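Cobalamin biosynthesis protein CobN (Mycobacterium tuberculosis, PDB 7C6O) acts as the large, catalytic subunit of cobaltochelatase, which probably inserts cobalt into the corrin ring at the expense of ATP during cobalamin biosynthesis. Local coordinates at residues P282-L287 with G351-H356; V369-S374 with V553-H558; K567-S572 with A601-H606; L584-P589 with A605-V610; E597-K602 with F842-P847. All blocks are in the same frame, centred on the assembly; numbering follows the deposited sequence.

Contact 1 (P282-L287 with G351-H356)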
# COMPACT_ATOMS: atom_id res chain seq x y z
N PRO A 282 16.26 0.83 15.86
CA PRO A 282 15.20 0.17 15.11
C PRO A 282 14.19 -0.48 16.05
O PRO A 282 14.55 -1.10 17.05
CB PRO A 282 15.94 -0.89 14.28
CG PRO A 282 17.36 -0.41 14.24
CD PRO A 282 17.58 0.26 15.56
N ILE A 283 12.91 -0.30 15.72
CA ILE A 283 11.81 -0.84 16.50
C ILE A 283 11.02 -1.76 15.58
O ILE A 283 10.39 -1.30 14.62
CB ILE A 283 10.92 0.27 17.08
CG1 ILE A 283 11.75 1.21 17.96
CG2 ILE A 283 9.75 -0.33 17.87
CD1 ILE A 283 10.97 2.37 18.55
N LEU A 284 11.06 -3.06 15.86
CA LEU A 284 10.50 -4.07 14.97
C LEU A 284 9.28 -4.71 15.63
O LEU A 284 9.34 -5.11 16.79
CB LEU A 284 11.54 -5.15 14.64
CG LEU A 284 12.85 -4.67 14.00
CD1 LEU A 284 13.88 -4.27 15.06
CD2 LEU A 284 13.42 -5.74 13.08
N GLN A 285 8.19 -4.80 14.88
CA GLN A 285 6.99 -5.47 15.37
C GLN A 285 7.12 -6.97 15.14
O GLN A 285 7.09 -7.44 14.00
CB GLN A 285 5.74 -4.93 14.68
CG GLN A 285 4.44 -5.38 15.34
CD GLN A 285 4.06 -4.51 16.52
OE1 GLN A 285 4.31 -3.30 16.51
NE2 GLN A 285 3.45 -5.11 17.54
N GLY A 286 7.29 -7.72 16.23
CA GLY A 286 7.21 -9.16 16.16
C GLY A 286 5.77 -9.60 16.33
O GLY A 286 5.17 -9.35 17.38
N LEU A 287 5.20 -10.23 15.31
CA LEU A 287 3.77 -10.49 15.31
C LEU A 287 3.43 -11.66 16.22
O LEU A 287 4.11 -12.70 16.20
CB LEU A 287 3.28 -10.75 13.89
CG LEU A 287 3.62 -9.66 12.86
CD1 LEU A 287 3.14 -10.06 11.48
CD2 LEU A 287 3.03 -8.31 13.27
N GLY A 351 16.89 -12.77 13.98
CA GLY A 351 17.90 -12.44 12.99
C GLY A 351 17.71 -11.04 12.42
O GLY A 351 18.67 -10.27 12.31
N LEU A 352 16.47 -10.70 12.07
CA LEU A 352 16.19 -9.35 11.58
C LEU A 352 16.58 -8.29 12.61
O LEU A 352 17.17 -7.27 12.25
CB LEU A 352 14.71 -9.22 11.23
CG LEU A 352 14.24 -9.91 9.95
CD1 LEU A 352 12.72 -9.95 9.89
CD2 LEU A 352 14.80 -9.18 8.73
N ALA A 353 16.26 -8.52 13.88
CA ALA A 353 16.59 -7.54 14.91
C ALA A 353 18.10 -7.37 15.05
O ALA A 353 18.60 -6.24 15.15
CB ALA A 353 15.97 -7.95 16.25
N VAL A 354 18.84 -8.48 15.06
CA VAL A 354 20.29 -8.41 15.23
C VAL A 354 20.95 -7.74 14.03
O VAL A 354 21.84 -6.90 14.18
CB VAL A 354 20.87 -9.82 15.49
CG1 VAL A 354 22.39 -9.81 15.40
CG2 VAL A 354 20.42 -10.32 16.86
N ARG A 355 20.51 -8.10 12.82
CA ARG A 355 21.10 -7.51 11.62
C ARG A 355 20.88 -6.01 11.57
O ARG A 355 21.77 -5.26 11.15
CB ARG A 355 20.52 -8.17 10.36
CG ARG A 355 20.78 -9.67 10.22
CD ARG A 355 22.07 -9.98 9.48
NE ARG A 355 22.12 -11.38 9.09
CZ ARG A 355 22.02 -11.83 7.84
NH1 ARG A 355 21.86 -10.97 6.84
NH2 ARG A 355 22.07 -13.13 7.59
N HIS A 356 19.70 -5.54 11.99
CA HIS A 356 19.45 -4.10 12.01
C HIS A 356 20.28 -3.42 13.09
O HIS A 356 20.82 -2.33 12.87
CB HIS A 356 17.97 -3.82 12.21
CG HIS A 356 17.14 -3.98 10.97
ND1 HIS A 356 16.66 -5.20 10.55
CD2 HIS A 356 16.71 -3.07 10.07
CE1 HIS A 356 15.97 -5.03 9.43
NE2 HIS A 356 15.99 -3.75 9.12

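Contact 2 (V369-S374 with V553-H558)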
# COMPACT_ATOMS: atom_id res chain seq x y z
N VAL A 369 27.12 -3.09 0.92
CA VAL A 369 25.77 -2.70 0.53
C VAL A 369 25.47 -3.24 -0.86
O VAL A 369 26.30 -3.14 -1.77
CB VAL A 369 25.59 -1.17 0.56
CG1 VAL A 369 24.16 -0.79 0.19
CG2 VAL A 369 25.97 -0.61 1.92
N ALA A 370 24.28 -3.80 -1.02
CA ALA A 370 23.77 -4.21 -2.32
C ALA A 370 22.75 -3.18 -2.80
O ALA A 370 21.78 -2.88 -2.09
CB ALA A 370 23.13 -5.60 -2.25
N LEU A 371 22.97 -2.64 -3.99
CA LEU A 371 22.07 -1.69 -4.63
C LEU A 371 21.35 -2.43 -5.76
O LEU A 371 21.98 -2.79 -6.76
CB LEU A 371 22.84 -0.48 -5.15
CG LEU A 371 22.07 0.76 -5.60
CD1 LEU A 371 21.29 1.35 -4.44
CD2 LEU A 371 23.03 1.81 -6.18
N VAL A 372 20.05 -2.66 -5.61
CA VAL A 372 19.28 -3.49 -6.53
C VAL A 372 18.32 -2.60 -7.32
O VAL A 372 17.61 -1.77 -6.75
CB VAL A 372 18.51 -4.59 -5.78
CG1 VAL A 372 17.70 -5.44 -6.75
CG2 VAL A 372 19.47 -5.46 -4.99
N PHE A 373 18.31 -2.79 -8.64
CA PHE A 373 17.46 -2.04 -9.55
C PHE A 373 16.33 -2.92 -10.07
O PHE A 373 16.54 -4.09 -10.39
CB PHE A 373 18.26 -1.51 -10.74
CG PHE A 373 19.31 -0.50 -10.38
CD1 PHE A 373 20.47 -0.88 -9.73
CD2 PHE A 373 19.14 0.84 -10.71
CE1 PHE A 373 21.44 0.06 -9.40
CE2 PHE A 373 20.10 1.77 -10.38
CZ PHE A 373 21.25 1.38 -9.73
N SER A 374 15.12 -2.35 -10.15
CA SER A 374 14.01 -3.04 -10.78
C SER A 374 14.27 -3.22 -12.28
O SER A 374 15.06 -2.49 -12.89
CB SER A 374 12.70 -2.27 -10.58
OG SER A 374 12.45 -2.03 -9.20
N VAL A 553 19.64 -1.96 -0.59
CA VAL A 553 18.92 -0.75 -0.98
C VAL A 553 18.29 -1.02 -2.34
O VAL A 553 18.99 -1.29 -3.32
CB VAL A 553 19.85 0.47 -1.05
CG1 VAL A 553 19.07 1.71 -1.49
CG2 VAL A 553 20.53 0.71 0.30
N HIS A 554 16.96 -0.98 -2.40
CA HIS A 554 16.25 -1.10 -3.66
C HIS A 554 15.79 0.27 -4.13
O HIS A 554 15.14 1.00 -3.37
CB HIS A 554 15.04 -2.04 -3.55
CG HIS A 554 14.51 -2.46 -4.88
ND1 HIS A 554 14.77 -3.71 -5.42
CD2 HIS A 554 13.78 -1.80 -5.81
CE1 HIS A 554 14.19 -3.80 -6.61
NE2 HIS A 554 13.59 -2.65 -6.87
N LEU A 555 16.12 0.62 -5.37
CA LEU A 555 15.94 1.98 -5.87
C LEU A 555 14.59 2.14 -6.55
O LEU A 555 14.39 1.67 -7.68
CB LEU A 555 17.08 2.35 -6.81
CG LEU A 555 18.36 2.73 -6.07
CD1 LEU A 555 19.43 3.18 -7.04
CD2 LEU A 555 18.06 3.81 -5.03
N GLY A 556 13.66 2.81 -5.88
CA GLY A 556 12.45 3.30 -6.51
C GLY A 556 11.33 2.28 -6.61
O GLY A 556 11.51 1.07 -6.44
N LYS A 557 10.14 2.80 -6.91
CA LYS A 557 8.93 1.99 -7.01
C LYS A 557 8.83 1.36 -8.40
O LYS A 557 8.75 2.08 -9.40
CB LYS A 557 7.70 2.85 -6.74
CG LYS A 557 6.36 2.14 -6.90
CD LYS A 557 5.67 2.48 -8.20
CE LYS A 557 4.28 1.87 -8.27
NZ LYS A 557 3.67 1.99 -9.62
N HIS A 558 8.83 0.02 -8.48
CA HIS A 558 9.10 -0.89 -7.36
C HIS A 558 9.65 -2.19 -7.93
O HIS A 558 9.57 -2.43 -9.14
CB HIS A 558 7.84 -1.18 -6.53
CG HIS A 558 6.70 -1.74 -7.32
ND1 HIS A 558 5.52 -1.05 -7.51
CD2 HIS A 558 6.55 -2.92 -7.96
CE1 HIS A 558 4.70 -1.79 -8.23
NE2 HIS A 558 5.30 -2.92 -8.53
O HOH W 1 15.09 0.59 -10.00

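Contact 3 (K567-S572 with A601-H606)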
# COMPACT_ATOMS: atom_id res chain seq x y z
N LYS A 567 1.95 -15.75 1.54
CA LYS A 567 0.84 -15.24 2.33
C LYS A 567 0.68 -13.73 2.12
O LYS A 567 1.61 -13.03 1.71
CB LYS A 567 1.05 -15.55 3.81
CG LYS A 567 1.18 -17.03 4.12
CD LYS A 567 1.18 -17.30 5.61
CE LYS A 567 1.55 -18.75 5.91
NZ LYS A 567 0.70 -19.71 5.16
N THR A 568 -0.54 -13.25 2.40
CA THR A 568 -0.84 -11.83 2.32
C THR A 568 0.15 -11.00 3.13
O THR A 568 0.72 -10.02 2.64
CB THR A 568 -2.26 -11.58 2.82
OG1 THR A 568 -2.39 -12.10 4.14
CG2 THR A 568 -3.28 -12.26 1.91
N LEU A 569 0.35 -11.39 4.39
CA LEU A 569 1.36 -10.82 5.27
C LEU A 569 1.53 -11.78 6.43
O LEU A 569 0.81 -12.79 6.54
CB LEU A 569 1.00 -9.40 5.72
CG LEU A 569 -0.11 -9.16 6.75
CD1 LEU A 569 -0.12 -7.70 7.17
CD2 LEU A 569 -1.47 -9.57 6.21
N GLY A 570 2.48 -11.48 7.31
CA GLY A 570 2.88 -12.46 8.30
C GLY A 570 3.62 -13.61 7.64
O GLY A 570 3.18 -14.76 7.70
N MET A 571 4.75 -13.29 7.00
CA MET A 571 5.40 -14.23 6.10
C MET A 571 5.86 -15.49 6.84
O MET A 571 6.26 -15.44 8.01
CB MET A 571 6.60 -13.57 5.41
CG MET A 571 6.31 -12.18 4.85
SD MET A 571 4.77 -12.07 3.90
CE MET A 571 5.15 -13.09 2.49
N SER A 572 5.78 -16.62 6.15
CA SER A 572 6.22 -17.91 6.65
C SER A 572 7.53 -18.31 5.97
O SER A 572 8.01 -17.65 5.05
CB SER A 572 5.16 -18.99 6.40
OG SER A 572 5.10 -19.34 5.03
N ALA A 601 5.87 -3.47 0.31
CA ALA A 601 7.26 -3.73 0.66
C ALA A 601 7.46 -3.70 2.17
O ALA A 601 8.22 -4.51 2.71
CB ALA A 601 8.17 -2.72 -0.03
N LYS A 602 6.77 -2.79 2.86
CA LYS A 602 6.87 -2.72 4.32
C LYS A 602 6.42 -4.03 4.97
O LYS A 602 7.02 -4.48 5.95
CB LYS A 602 6.03 -1.57 4.86
CG LYS A 602 6.51 -0.17 4.50
CD LYS A 602 5.46 0.88 4.87
CE LYS A 602 5.35 1.06 6.38
NZ LYS A 602 6.49 1.84 6.94
N ARG A 603 5.37 -4.64 4.42
CA ARG A 603 4.71 -5.75 5.10
C ARG A 603 5.16 -7.12 4.63
O ARG A 603 5.15 -8.06 5.43
CB ARG A 603 3.19 -5.63 4.92
CG ARG A 603 2.64 -4.33 5.47
CD ARG A 603 1.13 -4.21 5.31
NE ARG A 603 0.66 -2.97 5.92
CZ ARG A 603 -0.61 -2.57 5.94
NH1 ARG A 603 -1.56 -3.32 5.39
NH2 ARG A 603 -0.93 -1.42 6.51
N ARG A 604 5.56 -7.28 3.37
CA ARG A 604 6.00 -8.58 2.87
C ARG A 604 7.51 -8.69 2.74
O ARG A 604 8.01 -9.78 2.43
CB ARG A 604 5.32 -8.89 1.53
CG ARG A 604 3.79 -8.85 1.61
CD ARG A 604 3.11 -9.34 0.34
NE ARG A 604 2.97 -10.79 0.27
CZ ARG A 604 3.54 -11.56 -0.65
NH1 ARG A 604 4.28 -11.00 -1.60
NH2 ARG A 604 3.36 -12.87 -0.64
N ALA A 605 8.25 -7.60 2.98
CA ALA A 605 9.71 -7.65 2.89
C ALA A 605 10.37 -6.77 3.94
O ALA A 605 11.49 -6.29 3.74
CB ALA A 605 10.19 -7.25 1.49
N HIS A 606 9.69 -6.58 5.08
CA HIS A 606 10.13 -5.77 6.22
C HIS A 606 10.90 -4.51 5.82
O HIS A 606 11.88 -4.14 6.48
CB HIS A 606 10.98 -6.61 7.19
CG HIS A 606 12.18 -7.26 6.56
ND1 HIS A 606 12.17 -8.57 6.13
CD2 HIS A 606 13.42 -6.79 6.31
CE1 HIS A 606 13.35 -8.88 5.63
NE2 HIS A 606 14.13 -7.81 5.73
O HOH W 2 5.01 -10.22 7.35

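Contact 4 (L584-P589 with A605-V610)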
# COMPACT_ATOMS: atom_id res chain seq x y z
N LEU A 584 18.01 -10.08 5.66
CA LEU A 584 18.67 -8.90 5.09
C LEU A 584 17.87 -7.63 5.33
O LEU A 584 16.70 -7.56 4.94
CB LEU A 584 18.89 -9.09 3.59
CG LEU A 584 20.00 -10.04 3.14
CD1 LEU A 584 19.86 -10.31 1.65
CD2 LEU A 584 21.36 -9.44 3.46
N PRO A 585 18.45 -6.61 5.97
CA PRO A 585 17.77 -5.32 6.06
C PRO A 585 17.53 -4.75 4.67
O PRO A 585 18.38 -4.84 3.78
CB PRO A 585 18.74 -4.45 6.86
CG PRO A 585 19.59 -5.43 7.63
CD PRO A 585 19.73 -6.62 6.71
N LEU A 586 16.34 -4.18 4.47
CA LEU A 586 15.93 -3.63 3.18
C LEU A 586 15.56 -2.17 3.36
O LEU A 586 14.63 -1.84 4.11
CB LEU A 586 14.76 -4.42 2.59
CG LEU A 586 14.14 -3.91 1.29
CD1 LEU A 586 15.17 -3.86 0.17
CD2 LEU A 586 12.94 -4.77 0.88
N ILE A 587 16.28 -1.29 2.66
CA ILE A 587 16.03 0.15 2.67
C ILE A 587 15.56 0.53 1.27
O ILE A 587 16.16 0.12 0.27
CB ILE A 587 17.30 0.92 3.07
CG1 ILE A 587 17.77 0.46 4.45
CG2 ILE A 587 17.03 2.42 3.05
CD1 ILE A 587 19.21 0.79 4.74
N TYR A 588 14.48 1.30 1.20
CA TYR A 588 13.65 1.36 -0.00
C TYR A 588 13.17 2.78 -0.27
O TYR A 588 12.08 3.17 0.18
CB TYR A 588 12.46 0.41 0.14
CG TYR A 588 11.97 -0.28 -1.11
CD1 TYR A 588 12.00 0.36 -2.35
CD2 TYR A 588 11.46 -1.57 -1.05
CE1 TYR A 588 11.54 -0.28 -3.49
CE2 TYR A 588 11.00 -2.21 -2.18
CZ TYR A 588 11.04 -1.57 -3.40
OH TYR A 588 10.57 -2.22 -4.51
N PRO A 589 13.95 3.58 -0.99
CA PRO A 589 13.44 4.88 -1.45
C PRO A 589 12.17 4.68 -2.28
O PRO A 589 12.11 3.82 -3.16
CB PRO A 589 14.59 5.43 -2.30
CG PRO A 589 15.81 4.77 -1.74
CD PRO A 589 15.37 3.38 -1.34
N ALA A 605 8.25 -7.60 2.98
CA ALA A 605 9.71 -7.65 2.89
C ALA A 605 10.37 -6.77 3.94
O ALA A 605 11.49 -6.29 3.74
CB ALA A 605 10.19 -7.25 1.49
N HIS A 606 9.69 -6.58 5.08
CA HIS A 606 10.13 -5.77 6.22
C HIS A 606 10.90 -4.51 5.82
O HIS A 606 11.88 -4.14 6.48
CB HIS A 606 10.98 -6.61 7.19
CG HIS A 606 12.18 -7.26 6.56
ND1 HIS A 606 12.17 -8.57 6.13
CD2 HIS A 606 13.42 -6.79 6.31
CE1 HIS A 606 13.35 -8.88 5.63
NE2 HIS A 606 14.13 -7.81 5.73
N ALA A 607 10.45 -3.84 4.77
CA ALA A 607 11.21 -2.72 4.23
C ALA A 607 11.15 -1.51 5.15
O ALA A 607 10.13 -1.25 5.80
CB ALA A 607 10.69 -2.34 2.84
N VAL A 608 12.25 -0.77 5.21
CA VAL A 608 12.28 0.58 5.76
C VAL A 608 12.24 1.53 4.58
O VAL A 608 13.23 1.67 3.85
CB VAL A 608 13.53 0.82 6.63
CG1 VAL A 608 13.58 2.27 7.09
CG2 VAL A 608 13.54 -0.12 7.83
N LEU A 609 11.10 2.17 4.36
CA LEU A 609 10.98 3.13 3.27
C LEU A 609 11.67 4.43 3.63
O LEU A 609 11.73 4.83 4.80
CB LEU A 609 9.51 3.41 2.94
CG LEU A 609 8.60 2.22 2.64
CD1 LEU A 609 7.23 2.73 2.22
CD2 LEU A 609 9.19 1.31 1.57
N VAL A 610 12.22 5.09 2.61
CA VAL A 610 12.64 6.49 2.71
C VAL A 610 11.91 7.19 1.57
O VAL A 610 12.36 7.14 0.42
CB VAL A 610 14.16 6.67 2.59
CG1 VAL A 610 14.52 8.14 2.72
CG2 VAL A 610 14.87 5.85 3.65
O HOH W 3 14.60 -3.76 6.82

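Contact 5 (E597-K602 with F842-P847)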
# COMPACT_ATOMS: atom_id res chain seq x y z
N GLU A 597 1.83 0.53 -2.95
CA GLU A 597 2.98 -0.26 -3.37
C GLU A 597 4.10 -0.19 -2.33
O GLU A 597 4.79 -1.19 -2.09
CB GLU A 597 3.47 0.23 -4.73
CG GLU A 597 2.40 0.14 -5.83
CD GLU A 597 1.51 1.38 -5.90
OE1 GLU A 597 1.45 2.15 -4.91
OE2 GLU A 597 0.86 1.59 -6.95
N GLY A 598 4.29 0.97 -1.70
CA GLY A 598 5.28 1.06 -0.64
C GLY A 598 4.91 0.22 0.56
O GLY A 598 5.76 -0.41 1.19
N THR A 599 3.62 0.20 0.90
CA THR A 599 3.14 -0.58 2.04
C THR A 599 3.38 -2.07 1.83
O THR A 599 3.70 -2.79 2.79
CB THR A 599 1.66 -0.28 2.27
OG1 THR A 599 1.49 1.10 2.59
CG2 THR A 599 1.10 -1.13 3.39
N GLN A 600 3.25 -2.55 0.59
CA GLN A 600 3.48 -3.96 0.33
C GLN A 600 4.92 -4.35 0.63
O GLN A 600 5.18 -5.44 1.17
CB GLN A 600 3.11 -4.31 -1.11
CG GLN A 600 3.02 -5.81 -1.40
CD GLN A 600 1.81 -6.47 -0.74
OE1 GLN A 600 1.60 -6.34 0.47
NE2 GLN A 600 1.03 -7.19 -1.53
N ALA A 601 5.87 -3.47 0.31
CA ALA A 601 7.26 -3.73 0.66
C ALA A 601 7.46 -3.70 2.17
O ALA A 601 8.22 -4.51 2.71
CB ALA A 601 8.17 -2.72 -0.03
N LYS A 602 6.77 -2.79 2.86
CA LYS A 602 6.87 -2.72 4.32
C LYS A 602 6.42 -4.03 4.97
O LYS A 602 7.02 -4.48 5.95
CB LYS A 602 6.03 -1.57 4.86
CG LYS A 602 6.51 -0.17 4.50
CD LYS A 602 5.46 0.88 4.87
CE LYS A 602 5.35 1.06 6.38
NZ LYS A 602 6.49 1.84 6.94
N PHE A 842 6.91 6.03 5.40
CA PHE A 842 5.54 6.50 5.55
C PHE A 842 4.60 5.40 6.04
O PHE A 842 4.86 4.20 5.90
CB PHE A 842 5.00 7.14 4.25
CG PHE A 842 4.95 6.23 3.03
CD1 PHE A 842 4.20 5.06 3.02
CD2 PHE A 842 5.57 6.62 1.85
CE1 PHE A 842 4.13 4.27 1.88
CE2 PHE A 842 5.50 5.84 0.71
CZ PHE A 842 4.78 4.66 0.72
N TYR A 843 3.50 5.83 6.65
CA TYR A 843 2.34 5.00 6.93
C TYR A 843 1.19 5.45 6.03
O TYR A 843 1.33 6.39 5.25
CB TYR A 843 1.96 5.06 8.41
CG TYR A 843 1.69 6.45 8.95
CD1 TYR A 843 0.42 7.02 8.85
CD2 TYR A 843 2.68 7.18 9.59
CE1 TYR A 843 0.16 8.28 9.36
CE2 TYR A 843 2.43 8.44 10.10
CZ TYR A 843 1.17 8.99 9.98
OH TYR A 843 0.91 10.24 10.49
N SER A 844 0.05 4.76 6.13
CA SER A 844 -1.06 5.04 5.24
C SER A 844 -2.28 5.41 6.07
O SER A 844 -2.36 6.54 6.58
CB SER A 844 -1.31 3.87 4.29
OG SER A 844 -1.48 2.65 4.99
N VAL A 845 -3.24 4.51 6.22
CA VAL A 845 -4.54 4.85 6.79
C VAL A 845 -4.97 3.79 7.80
O VAL A 845 -4.45 2.67 7.82
CB VAL A 845 -5.62 4.98 5.69
CG1 VAL A 845 -5.26 6.10 4.72
CG2 VAL A 845 -5.81 3.66 4.95
N ASP A 846 -5.92 4.17 8.64
CA ASP A 846 -6.63 3.21 9.46
C ASP A 846 -7.54 2.41 8.54
O ASP A 846 -8.50 2.97 8.01
CB ASP A 846 -7.44 3.93 10.55
CG ASP A 846 -8.26 2.99 11.42
OD1 ASP A 846 -8.19 1.76 11.24
OD2 ASP A 846 -8.99 3.49 12.30
N PRO A 847 -7.28 1.12 8.32
CA PRO A 847 -8.06 0.36 7.33
C PRO A 847 -9.50 0.10 7.75
O PRO A 847 -10.30 -0.31 6.90
CB PRO A 847 -7.28 -0.95 7.19
CG PRO A 847 -6.63 -1.12 8.54
CD PRO A 847 -6.27 0.27 9.00
O HOH W 4 1.05 1.87 5.28

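Contact 1 (P282-L287 with G351-H356)
P282 packs on H356 where strand 283-289 packs against helix 343-361. This is the helix-on-sheet layering of an alpha/beta fold. The two short segments run antiparallel, with 176° between their directions. Their axes come within 9.5 Å, a usual spacing for a helix resting on a sheet.

P282 stands just before the strand. Its CG lies 4.0 Å from CB of H356, and the ring and the histidine side chain cross obliquely. The backbone of P282 already pairs with M247 of the neighbouring strand.

L284 is the centre of the contact. Its CG lies beside the backbone N, and chi1 -57° and chi2 87° together direct the methyl groups at the helix. CD2 sits over the helix backbone, 4.1 Å from N of A353. CD2 of L284 is also 4.1 Å from CB of L352, and it approaches the H356 ring obliquely. CD1 takes the other branch and comes to 4.4 Å from CB of A353. On the sheet, L284 also leans on I321 and T323 of the next strand.

Q285 faces other partners. Its side-chain amide is held by R320 and by the carbonyl of V251. Further on, L287 packs on G570 of contact 3.

The helix side of the packing is stiffened from within. ND1 of H356 donates to O of L352 over 2.7 Å, and this oxygen lies in the ring plane. The bond fixes the rotation of the ring beside L284. The backbone N of H356 reaches the same O of L352 from the opposite face of the carbonyl plane, at 3.1 Å.

Contact 2 (V369-S374 with V553-H558)
H554 sets CG opposite its backbone N (chi1 -165°), while S374 turns OG to the side of its own N (chi1 -55°). These two choices bring OG of S374 to 2.7 Å from NE2 of H554, at the edge of the ring. Either atom could be the donor.

The pair ties S374, just past strand 369-373, to H554 on the parallel neighbour 551-555, in the mixed beta sheet of an alpha/beta fold. N of V553 binds O of A370 at 2.8 Å. N of V372 binds O of V553 at 2.9 Å. N of L555 then binds O of V372 at 3.1 Å. That last oxygen also lies over the centre of the H554 ring, on one face.

L371, V553, F373 and L555 share one side of the sheet. CD1 of L371 wedges against L555, 3.6 Å from its CG. L555 and F373 lie side by side, with CD1 of L555 3.7 Å from CE2 of F373. Helix 391-405 covers this layer through A395 and L398. On the other side, the H554 ring meets that of Y588.

Beyond the paired residues a water takes over. It accepts from N of S374 at 2.9 Å and donates to O of L555 at 2.7 Å.

Contact 3 (K567-S572 with A601-H606)
R604 reaches from the end of helix 595-604 to the loop backbone at K567. Its chain runs extended to CD and then bends (chi3 84°), which turns the guanidinium side-on to the loop. NE lies 3.0 Å from O of K567, and NH2 lies 2.9 Å from the same oxygen. Both hydrogen bonds end on this one atom, which sits in the guanidinium plane. NE approaches in the carbonyl plane, whereas NH2 comes in tilted. A weak third bond joins NE to O of T568. NH1 binds the carbonyls of E562 and L564, so main-chain oxygens of K567, E562 and L564 accept the N-H groups of this buried side chain.

M571 crosses R604 at about a right angle. Bends at chi2 and chi3 curl the methionine, and CE comes over one face of the guanidinium, 3.6 Å from NH2. SD lies nearer the helix backbone, 3.8 Å from CA of R604.

R603 behaves differently. Its chain is straight from CG to NE and lies alongside L569, with CD 4.1 Å from CD1 of the leucine. In L569, chi1 73° lays CD1 beside R603. The R603 guanidinium goes on to a salt bridge with E316.

A water donates to O of R603 at 2.9 Å and accepts from N of M571 at 3.1 Å. The whole is a loop strapped across the C-terminal end of the helix of a beta-alpha-beta unit.

Contact 4 (L584-P589 with A605-V610)
H606 donates from NE2 to O of L584 over 2.7 Å, nearly straight at 176°. The oxygen lies in the ring plane, but the donor stands above the carbonyl plane. CG of H606 sits between its N and carbonyl carbon (chi1 56°), from where the ring turns NE2 to L584.

Backbone bonds follow. N of V608 binds O of L586 at 2.8 Å, and N of Y588 binds O of V608 at 3.0 Å. N of V610 reaches O of Y588 at 3.1 Å. CA of P589 makes a C-H...O contact of 3.1 Å with O of V610.

Side chains fill in beside these bonds. CD2 of L586 touches the CB atoms of both A605 and A607. CD2 of L609 packs 3.7 Å from CB of Y588, and CB of A607 meets the edge of the Y588 ring.

The two strands, 586-591 and 608-612, are parallel neighbours joined through helix 595-604, a beta-alpha-beta crossover. H606 lies in the turn from helix to second strand. Where that turn parts from L586, a water accepts from N of L586 at 3.0 Å and donates to O of H606.

Farther out, Y588 OH is held by the E562 carboxylate and by N of G559. Helix 807-815 covers I587 and V610. L352 of helix 343-361 packs on the H606 ring.

Contact 5 (E597-K602 with F842-P847)
F842 points its ring at the helix that carries G598 and T599. Its CG sits between its own N and carbonyl carbon (chi1 61°), and this carries the ring out to helix 595-604. CZ leads and comes obliquely to CA of G598, at 3.9 Å. G598 has no side chain, and the ring can therefore settle directly on the helix backbone. T599 crosses the phenylalanine at about a right angle. Its OG1 lies at the ring edge, near the ring plane, 4.2 Å from CE1. L609 and D611 of strand 608-612 also touch this ring, so it is wedged between helix, strand and loop.

K602 comes one turn further along the helix. Its chain bends twice near the end (chi3 71°, chi4 75°) and folds toward the F842 carbonyl oxygen. NZ donates to O of F842 at 3.1 Å, tilted from the carbonyl plane. The same NZ also binds the side-chain oxygen of N841, so the ammonium group is tied to two successive loop residues.

OG1 of T599 and OG of S844 are 4.1 Å apart, and a water bridges them. It donates to OG1 of T599 at 2.8 Å and lies 2.7 Å from OG of S844. OG1 of T599 is also bonded to the carbonyl of P595, one turn back in the helix. M891 packs on both T599 and S844.

The F842-G598 contact is close packing of an aromatic ring on a helix glycine, joining the crossover helix of a beta-alpha-beta unit to a long loop near the centre of the chain.

Overall arrangement
Contact 1 closes first along the chain, followed by contact 2. Contacts 3, 4 and 5 are interlaced: 3 and 4 share A605 and H606, 3 and 5 share A601 and K602, and the segments of 4 and 5 alternate. Contacts 2 and 4 belong to one mixed sheet, their centres 9 Å apart, with strands 551-555 and 586-591 adjacent. Helix 595-604 serves contacts 3 and 5, each centred 12 Å from contact 4. Contact 1 belongs to another sheet, 21 Å from contact 2 between centres, but its helix touches contact 4 at P585 and H606. Together they tie two sheets, the crossover helix and two loops into one continuous buried core region.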